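Local coordinates for ADP-ribosylation factor-binding protein GGA2 (Saccharomyces cerevisiae, PDB 3MNM), which may help regulate membrane traffic through the trans-Golgi network and binds ARF1 and ARF2, its GAE (gamma-adaptin ear) domain being the part described here, at residues 43-48 with 106-111; 48-53 with 101-106. All coordinates share one frame; numbering follows the deposited sequence. Where two conformers were deposited one is given.

Contact 1: residues 43-48 with 106-111; sequences SSSPIS and SVNSTQ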
ATOM      1  N   SER A  43      -6.843 -14.005   5.125  1.00 16.32           N
ATOM      2  CA  SER A  43      -7.582 -14.650   6.193  1.00 15.51           C
ATOM      3  C   SER A  43      -8.932 -15.132   5.656  1.00 17.40           C
ATOM      4  O   SER A  43      -9.455 -14.550   4.719  1.00 15.17           O
ATOM      5  CB  SER A  43      -7.825 -13.667   7.339  1.00 17.38           C
ATOM      6  OG  SER A  43      -8.579 -14.277   8.380  1.00 20.50           O
ATOM      7  N   SER A  44      -9.482 -16.200   6.226  1.00 18.15           N
ATOM      8  CA  SER A  44     -10.822 -16.646   5.853  0.52 21.22           C
ATOM      9  C   SER A  44     -11.869 -15.723   6.466  1.00 21.16           C
ATOM     10  O   SER A  44     -13.032 -15.718   6.054  1.00 22.94           O
ATOM     11  CB  SER A  44     -11.069 -18.089   6.305  0.52 23.39           C
ATOM     12  OG  SER A  44     -11.034 -18.198   7.718  0.52 25.64           O
ATOM     13  N   SER A  45     -11.445 -14.945   7.457  1.00 17.03           N
ATOM     14  CA  SER A  45     -12.333 -14.025   8.159  0.63 21.81           C
ATOM     15  C   SER A  45     -12.183 -12.611   7.603  1.00 18.22           C
ATOM     16  O   SER A  45     -11.167 -12.276   7.004  1.00 14.94           O
ATOM     17  CB  SER A  45     -12.037 -14.050   9.661  0.63 22.04           C
ATOM     18  OG  SER A  45     -12.279 -15.338  10.208  0.63 25.84           O
ATOM     19  N   PRO A  46     -13.202 -11.762   7.804  1.00 14.02           N
ATOM     20  CA  PRO A  46     -13.055 -10.417   7.230  1.00 12.55           C
ATOM     21  C   PRO A  46     -12.046  -9.552   7.954  1.00 13.15           C
ATOM     22  O   PRO A  46     -11.858  -9.675   9.158  1.00 14.16           O
ATOM     23  CB  PRO A  46     -14.445  -9.788   7.402  1.00 14.98           C
ATOM     24  CG  PRO A  46     -15.316 -10.838   7.997  1.00 23.90           C
ATOM     25  CD  PRO A  46     -14.472 -11.940   8.529  1.00 19.53           C
ATOM     26  N   ILE A  47     -11.422  -8.668   7.193  1.00 13.47           N
ATOM     27  CA  ILE A  47     -10.566  -7.628   7.753  1.00 10.42           C
ATOM     28  C   ILE A  47     -11.363  -6.329   7.787  1.00 12.16           C
ATOM     29  O   ILE A  47     -12.000  -5.973   6.809  1.00 14.38           O
ATOM     30  CB  ILE A  47      -9.302  -7.436   6.908  1.00 16.07           C
ATOM     31  CG1 ILE A  47      -8.340  -8.601   7.157  1.00 16.36           C
ATOM     32  CG2 ILE A  47      -8.615  -6.097   7.249  1.00 15.86           C
ATOM     33  CD1 ILE A  47      -7.031  -8.517   6.353  1.00 15.81           C
ATOM     34  N   SER A  48     -11.325  -5.631   8.914  1.00 12.16           N
ATOM     35  CA  SER A  48     -12.070  -4.373   9.025  1.00 15.10           C
ATOM     36  C   SER A  48     -11.186  -3.277   9.602  1.00 13.32           C
ATOM     37  O   SER A  48     -10.063  -3.545  10.024  1.00 13.60           O
ATOM     38  CB  SER A  48     -13.305  -4.570   9.911  1.00 17.18           C
ATOM     39  OG  SER A  48     -12.948  -5.023  11.198  1.00 17.55           O
ATOM     40  N   SER A 106      -8.372  -4.748  11.917  1.00 10.83           N
ATOM     41  CA  SER A 106      -8.957  -5.736  12.819  0.70 15.55           C
ATOM     42  C   SER A 106      -9.212  -7.042  12.068  1.00 15.53           C
ATOM     43  O   SER A 106      -9.663  -7.015  10.920  1.00 13.96           O
ATOM     44  CB  SER A 106     -10.296  -5.213  13.364  0.70 14.74           C
ATOM     45  OG  SER A 106     -10.202  -3.870  13.803  0.70 12.33           O
ATOM     46  N   VAL A 107      -8.949  -8.175  12.713  1.00 16.57           N
ATOM     47  CA  VAL A 107      -9.273  -9.483  12.141  1.00 17.24           C
ATOM     48  C   VAL A 107      -9.441 -10.485  13.289  1.00 17.90           C
ATOM     49  O   VAL A 107      -8.711 -10.431  14.277  1.00 22.23           O
ATOM     50  CB  VAL A 107      -8.201  -9.966  11.123  1.00 22.55           C
ATOM     51  CG1 VAL A 107      -6.866 -10.218  11.818  1.00 19.88           C
ATOM     52  CG2 VAL A 107      -8.668 -11.222  10.394  1.00 23.44           C
ATOM     53  N   ASN A 108     -10.430 -11.370  13.182  1.00 23.53           N
ATOM     54  CA  ASN A 108     -10.708 -12.324  14.268  1.00 29.41           C
ATOM     55  C   ASN A 108     -10.943 -11.668  15.642  1.00 31.35           C
ATOM     56  O   ASN A 108     -10.553 -12.214  16.675  1.00 34.37           O
ATOM     57  CB  ASN A 108      -9.568 -13.342  14.388  1.00 31.67           C
ATOM     58  CG  ASN A 108      -9.313 -14.099  13.098  1.00 30.87           C
ATOM     59  OD1 ASN A 108     -10.230 -14.670  12.508  1.00 37.93           O
ATOM     60  ND2 ASN A 108      -8.056 -14.124  12.664  1.00 35.13           N
ATOM     61  N   SER A 109     -11.572 -10.499  15.655  1.00 24.90           N
ATOM     62  CA  SER A 109     -11.747  -9.718  16.883  1.00 27.00           C
ATOM     63  C   SER A 109     -10.452  -9.451  17.663  1.00 31.66           C
ATOM     64  O   SER A 109     -10.460  -9.366  18.894  1.00 33.11           O
ATOM     65  CB  SER A 109     -12.809 -10.348  17.797  1.00 37.86           C
ATOM     66  OG  SER A 109     -14.102 -10.240  17.221  1.00 45.00           O
ATOM     67  N   THR A 110      -9.342  -9.311  16.942  1.00 24.88           N
ATOM     68  CA  THR A 110      -8.091  -8.855  17.539  1.00 21.96           C
ATOM     69  C   THR A 110      -7.574  -7.702  16.689  1.00 18.53           C
ATOM     70  O   THR A 110      -8.055  -7.494  15.575  1.00 18.93           O
ATOM     71  CB  THR A 110      -7.026  -9.964  17.582  1.00 31.64           C
ATOM     72  OG1 THR A 110      -6.664 -10.333  16.246  1.00 26.55           O
ATOM     73  CG2 THR A 110      -7.558 -11.190  18.323  1.00 31.18           C
ATOM     74  N   GLN A 111      -6.606  -6.953  17.206  1.00 18.45           N
ATOM     75  CA  GLN A 111      -6.087  -5.798  16.484  1.00 14.38           C
ATOM     76  C   GLN A 111      -4.693  -6.111  15.951  1.00 21.14           C
ATOM     77  O   GLN A 111      -3.835  -6.589  16.690  1.00 22.83           O
ATOM     78  CB  GLN A 111      -6.058  -4.566  17.380  1.00 17.43           C
ATOM     79  CG  GLN A 111      -7.392  -4.304  18.092  1.00 24.94           C
ATOM     80  CD  GLN A 111      -8.559  -4.271  17.125  1.00 23.32           C
ATOM     81  OE1 GLN A 111      -8.482  -3.638  16.072  1.00 20.08           O
ATOM     82  NE2 GLN A 111      -9.641  -4.976  17.463  1.00 25.98           N
TER
HETATM   83  O   HOH W   1     -12.971  -7.885  11.108  1.00 17.75           O
HETATM   84  O   HOH W   2     -12.526 -11.307  11.292  1.00 22.84           O

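Contact 2: residues 48-53 with 101-106; sequences SNLVFL and WKVNYS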
ATOM      1  N   SER A  48     -11.325  -5.631   8.914  1.00 12.16           N
ATOM      2  CA  SER A  48     -12.070  -4.373   9.025  1.00 15.10           C
ATOM      3  C   SER A  48     -11.186  -3.277   9.602  1.00 13.32           C
ATOM      4  O   SER A  48     -10.063  -3.545  10.024  1.00 13.60           O
ATOM      5  CB  SER A  48     -13.305  -4.570   9.911  1.00 17.18           C
ATOM      6  OG  SER A  48     -12.948  -5.023  11.198  1.00 17.55           O
ATOM      7  N   ASN A  49     -11.710  -2.054   9.617  1.00  9.07           N
ATOM      8  CA  ASN A  49     -11.020  -0.927  10.217  1.00  9.86           C
ATOM      9  C   ASN A  49      -9.612  -0.741   9.645  1.00  9.71           C
ATOM     10  O   ASN A  49      -8.725  -0.319  10.366  1.00 11.52           O
ATOM     11  CB  ASN A  49     -10.934  -1.118  11.736  1.00 10.06           C
ATOM     12  CG  ASN A  49     -12.306  -1.267  12.380  1.00 13.85           C
ATOM     13  OD1 ASN A  49     -13.299  -0.772  11.857  1.00 12.98           O
ATOM     14  ND2 ASN A  49     -12.354  -1.932  13.525  1.00 15.91           N
ATOM     15  N   LEU A  50      -9.421  -1.027   8.357  1.00  8.89           N
ATOM     16  CA  LEU A  50      -8.058  -0.982   7.796  1.00  9.39           C
ATOM     17  C   LEU A  50      -7.623   0.460   7.534  1.00  9.54           C
ATOM     18  O   LEU A  50      -8.268   1.205   6.785  1.00 10.58           O
ATOM     19  CB  LEU A  50      -7.946  -1.848   6.518  1.00  9.43           C
ATOM     20  CG  LEU A  50      -6.478  -2.032   6.058  1.00  9.22           C
ATOM     21  CD1 LEU A  50      -6.315  -3.444   5.474  1.00 11.73           C
ATOM     22  CD2 LEU A  50      -6.124  -0.953   5.046  1.00  9.93           C
ATOM     23  N   VAL A  51      -6.500   0.839   8.147  1.00  9.55           N
ATOM     24  CA  VAL A  51      -5.961   2.186   8.058  1.00  8.31           C
ATOM     25  C   VAL A  51      -4.523   2.067   7.559  1.00  9.61           C
ATOM     26  O   VAL A  51      -3.697   1.448   8.217  1.00 10.32           O
ATOM     27  CB  VAL A  51      -5.984   2.857   9.447  1.00  9.71           C
ATOM     28  CG1 VAL A  51      -5.336   4.227   9.398  1.00  9.57           C
ATOM     29  CG2 VAL A  51      -7.440   2.987   9.944  1.00 11.60           C
ATOM     30  N   PHE A  52      -4.255   2.631   6.386  1.00  9.52           N
ATOM     31  CA  PHE A  52      -2.926   2.540   5.763  1.00  8.71           C
ATOM     32  C   PHE A  52      -2.260   3.908   5.737  1.00 10.57           C
ATOM     33  O   PHE A  52      -2.851   4.902   5.285  1.00  9.96           O
ATOM     34  CB  PHE A  52      -3.076   2.027   4.332  1.00 11.17           C
ATOM     35  CG  PHE A  52      -1.764   1.785   3.625  1.00 10.21           C
ATOM     36  CD1 PHE A  52      -1.435   2.516   2.490  1.00 11.31           C
ATOM     37  CD2 PHE A  52      -0.894   0.795   4.074  1.00 11.51           C
ATOM     38  CE1 PHE A  52      -0.248   2.278   1.810  1.00 10.70           C
ATOM     39  CE2 PHE A  52       0.299   0.560   3.407  1.00 11.70           C
ATOM     40  CZ  PHE A  52       0.619   1.297   2.270  1.00 10.57           C
ATOM     41  N   LEU A  53      -1.012   3.949   6.205  1.00  9.65           N
ATOM     42  CA  LEU A  53      -0.233   5.187   6.236  1.00 10.01           C
ATOM     43  C   LEU A  53       1.033   5.005   5.406  1.00 10.87           C
ATOM     44  O   LEU A  53       1.766   4.036   5.603  1.00 13.43           O
ATOM     45  CB  LEU A  53       0.153   5.522   7.688  1.00 10.57           C
ATOM     46  CG  LEU A  53       0.912   6.826   7.923  1.00 12.65           C
ATOM     47  CD1 LEU A  53       0.048   8.042   7.566  1.00 14.44           C
ATOM     48  CD2 LEU A  53       1.359   6.902   9.394  1.00 14.60           C
ATOM     49  N   TRP A 101       5.827   2.559   5.474  1.00 13.47           N
ATOM     50  CA  TRP A 101       4.376   2.306   5.489  1.00  9.95           C
ATOM     51  C   TRP A 101       3.963   1.650   6.799  1.00 13.61           C
ATOM     52  O   TRP A 101       4.762   1.014   7.487  1.00 13.30           O
ATOM     53  CB  TRP A 101       3.943   1.462   4.280  1.00 11.03           C
ATOM     54  CG  TRP A 101       4.607   0.108   4.228  1.00 10.88           C
ATOM     55  CD1 TRP A 101       5.769  -0.228   3.561  1.00 10.91           C
ATOM     56  CD2 TRP A 101       4.163  -1.082   4.887  1.00  9.90           C
ATOM     57  NE1 TRP A 101       6.057  -1.560   3.771  1.00 12.66           N
ATOM     58  CE2 TRP A 101       5.086  -2.106   4.574  1.00 12.24           C
ATOM     59  CE3 TRP A 101       3.065  -1.387   5.710  1.00 11.68           C
ATOM     60  CZ2 TRP A 101       4.959  -3.403   5.075  1.00 14.88           C
ATOM     61  CZ3 TRP A 101       2.934  -2.685   6.194  1.00 12.46           C
ATOM     62  CH2 TRP A 101       3.880  -3.677   5.877  1.00 14.10           C
ATOM     63  N   LYS A 102       2.695   1.822   7.152  1.00 12.21           N
ATOM     64  CA  LYS A 102       2.150   1.209   8.343  1.00 10.69           C
ATOM     65  C   LYS A 102       0.712   0.855   8.025  1.00 12.55           C
ATOM     66  O   LYS A 102       0.024   1.614   7.345  1.00 12.93           O
ATOM     67  CB  LYS A 102       2.180   2.196   9.515  1.00 11.75           C
ATOM     68  CG  LYS A 102       1.564   1.666  10.763  1.00 17.53           C
ATOM     69  CD  LYS A 102       1.783   2.626  11.922  1.00 24.96           C
ATOM     70  CE  LYS A 102       1.107   2.124  13.188  1.00 30.98           C
ATOM     71  NZ  LYS A 102       1.278   3.067  14.324  1.00 41.12           N
ATOM     72  N   VAL A 103       0.265  -0.293   8.510  1.00  9.86           N
ATOM     73  CA  VAL A 103      -1.140  -0.649   8.385  1.00  9.83           C
ATOM     74  C   VAL A 103      -1.664  -1.152   9.731  1.00 11.76           C
ATOM     75  O   VAL A 103      -0.986  -1.891  10.449  1.00 11.65           O
ATOM     76  CB  VAL A 103      -1.379  -1.679   7.238  1.00  9.06           C
ATOM     77  CG1 VAL A 103      -0.833  -3.057   7.606  1.00  9.35           C
ATOM     78  CG2 VAL A 103      -2.876  -1.756   6.876  1.00 10.64           C
ATOM     79  N   ASN A 104      -2.864  -0.706  10.086  1.00  7.87           N
ATOM     80  CA  ASN A 104      -3.546  -1.178  11.288  1.00  7.99           C
ATOM     81  C   ASN A 104      -4.899  -1.678  10.831  1.00  9.87           C
ATOM     82  O   ASN A 104      -5.521  -1.052   9.979  1.00 10.22           O
ATOM     83  CB  ASN A 104      -3.761  -0.026  12.281  1.00 12.03           C
ATOM     84  CG  ASN A 104      -2.484   0.407  12.949  1.00 12.16           C
ATOM     85  OD1 ASN A 104      -1.719   1.179  12.379  1.00 14.14           O
ATOM     86  ND2 ASN A 104      -2.231  -0.105  14.156  1.00 13.78           N
ATOM     87  N   TYR A 105      -5.336  -2.809  11.366  1.00  9.76           N
ATOM     88  CA  TYR A 105      -6.629  -3.358  10.981  1.00 14.56           C
ATOM     89  C   TYR A 105      -7.115  -4.333  12.038  1.00 13.79           C
ATOM     90  O   TYR A 105      -6.371  -4.705  12.953  1.00 13.17           O
ATOM     91  CB  TYR A 105      -6.543  -4.044   9.607  1.00 10.49           C
ATOM     92  CG  TYR A 105      -5.552  -5.187   9.542  1.00 11.31           C
ATOM     93  CD1 TYR A 105      -4.221  -4.954   9.196  1.00 12.67           C
ATOM     94  CD2 TYR A 105      -5.943  -6.495   9.816  1.00 14.06           C
ATOM     95  CE1 TYR A 105      -3.303  -5.992   9.136  1.00 13.50           C
ATOM     96  CE2 TYR A 105      -5.028  -7.546   9.749  1.00 17.77           C
ATOM     97  CZ  TYR A 105      -3.713  -7.284   9.407  1.00 20.60           C
ATOM     98  OH  TYR A 105      -2.800  -8.317   9.355  1.00 17.14           O
ATOM     99  N   SER A 106      -8.372  -4.748  11.917  1.00 10.83           N
ATOM    100  CA  SER A 106      -8.957  -5.736  12.819  0.70 15.55           C
ATOM    101  C   SER A 106      -9.212  -7.042  12.068  1.00 15.53           C
ATOM    102  O   SER A 106      -9.663  -7.015  10.920  1.00 13.96           O
ATOM    103  CB  SER A 106     -10.296  -5.213  13.364  0.70 14.74           C
ATOM    104  OG  SER A 106     -10.202  -3.870  13.803  0.70 12.33           O
TER
HETATM  105  O   HOH W   1     -12.971  -7.885  11.108  1.00 17.75           O
HETATM  106  O   HOH W   3      -1.979   2.957  10.268  1.00 13.84           O

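Contact 1: residues 43-48 with 106-111
Ser-106 and Ser-48 form an antiparallel hydrogen-bonded pair at one end of a sheet in the Ig-like beta sandwich of the GAE domain, next to the hairpin that joins strands 100-107 and 110-117. Ser-106 N reaches Ser-48 O at 2.8 Å in a nearly straight bond (172°), and Ser-106 O takes the N-H of Ser-48. On the same face of the sheet the hydroxyl OG of Ser-48 lies 3.4 Å from CB of Ser-106, while OG of Ser-106, in one of its two conformers, turns back within its own hairpin to OE1 of Gln-111, in the plane of that carbonyl and on a lone pair. Val-107 faces the other way. Its CG2, anti to the backbone N, is the branch that does the touching: it lies 3.7 Å from OG of Ser-43 and 4.2 Å from CG1 of Ile-47. OG of Ser-43 also accepts the N-H of Ser-45, closing an ST turn. At Asn-108 the direct backbone pairing has ended and a water links the two segments, accepting from Asn-108 N and donating to Pro-46 O. Thr-110 completes the hairpin, its N and OG1 both donating to Val-107 O, with OG1 2.8 Å from that oxygen.

Contact 2: residues 48-53 with 101-106
Strands 50-53 and 101-106 run antiparallel at 175° with their axes 4.6 Å apart, in a sheet of the Ig-like beta sandwich, and a beta bulge between Ser-48 and Val-51 shifts the register by one residue. Val-51 pairs with Asn-104 and Leu-53 with Lys-102 through backbone bonds in both directions. At the bulge, the amide ND2 of Asn-49 donates to OG of Ser-106 at 2.9 Å, with the hydroxyl oxygen 24° out of the amide plane; this is the same OG that donates to Gln-111. The apolar face carries Phe-52 and Val-103. CG of Leu-50 sits 3.7 Å from CG2 of Val-103, and CB of Leu-50 meets CB of Tyr-105 at 4.0 Å. Phe-52, its CG anti to the backbone N (chi1 -175°), presents a ring edge to CB of Val-103, while its CE2 lies 3.9 Å from CB of Trp-101. Trp-101, Val-103 and Tyr-105 also pack on strand 19-27 of the other sheet, and the hydroxyl of Tyr-105 hydrogen-bonds Glu-114. On the opposite face, where Val-51 and Asn-104 point, ND2 of Asn-104 hydrogen-bonds Glu-113, and one water donates to both Val-51 O and OD1 of Asn-104, 2.8 Å from the latter.

Overall arrangement
Contacts 1 and 2 are successive pieces of one antiparallel pairing along strand 100-107, with centres about 11 Å apart and with Ser-48 and Ser-106 common to both. Along the chain, contact 2 is nested inside the loop closed by contact 1. The corner at Asn-49 separates strand 47-48 from strand 50-55, yet both stay beside strand 100-107. The two contacts meet directly where CG2 of Ile-47 packs 3.7 Å from CD2 of Tyr-105. Contact 2 lies nearer the centre of the chain, about 10 Å from it between centres, against about 18 Å for contact 1. Glycerol, probably from the crystallisation liquor, hydrogen-bonds to Asn-49 O and to Gln-111 OE1.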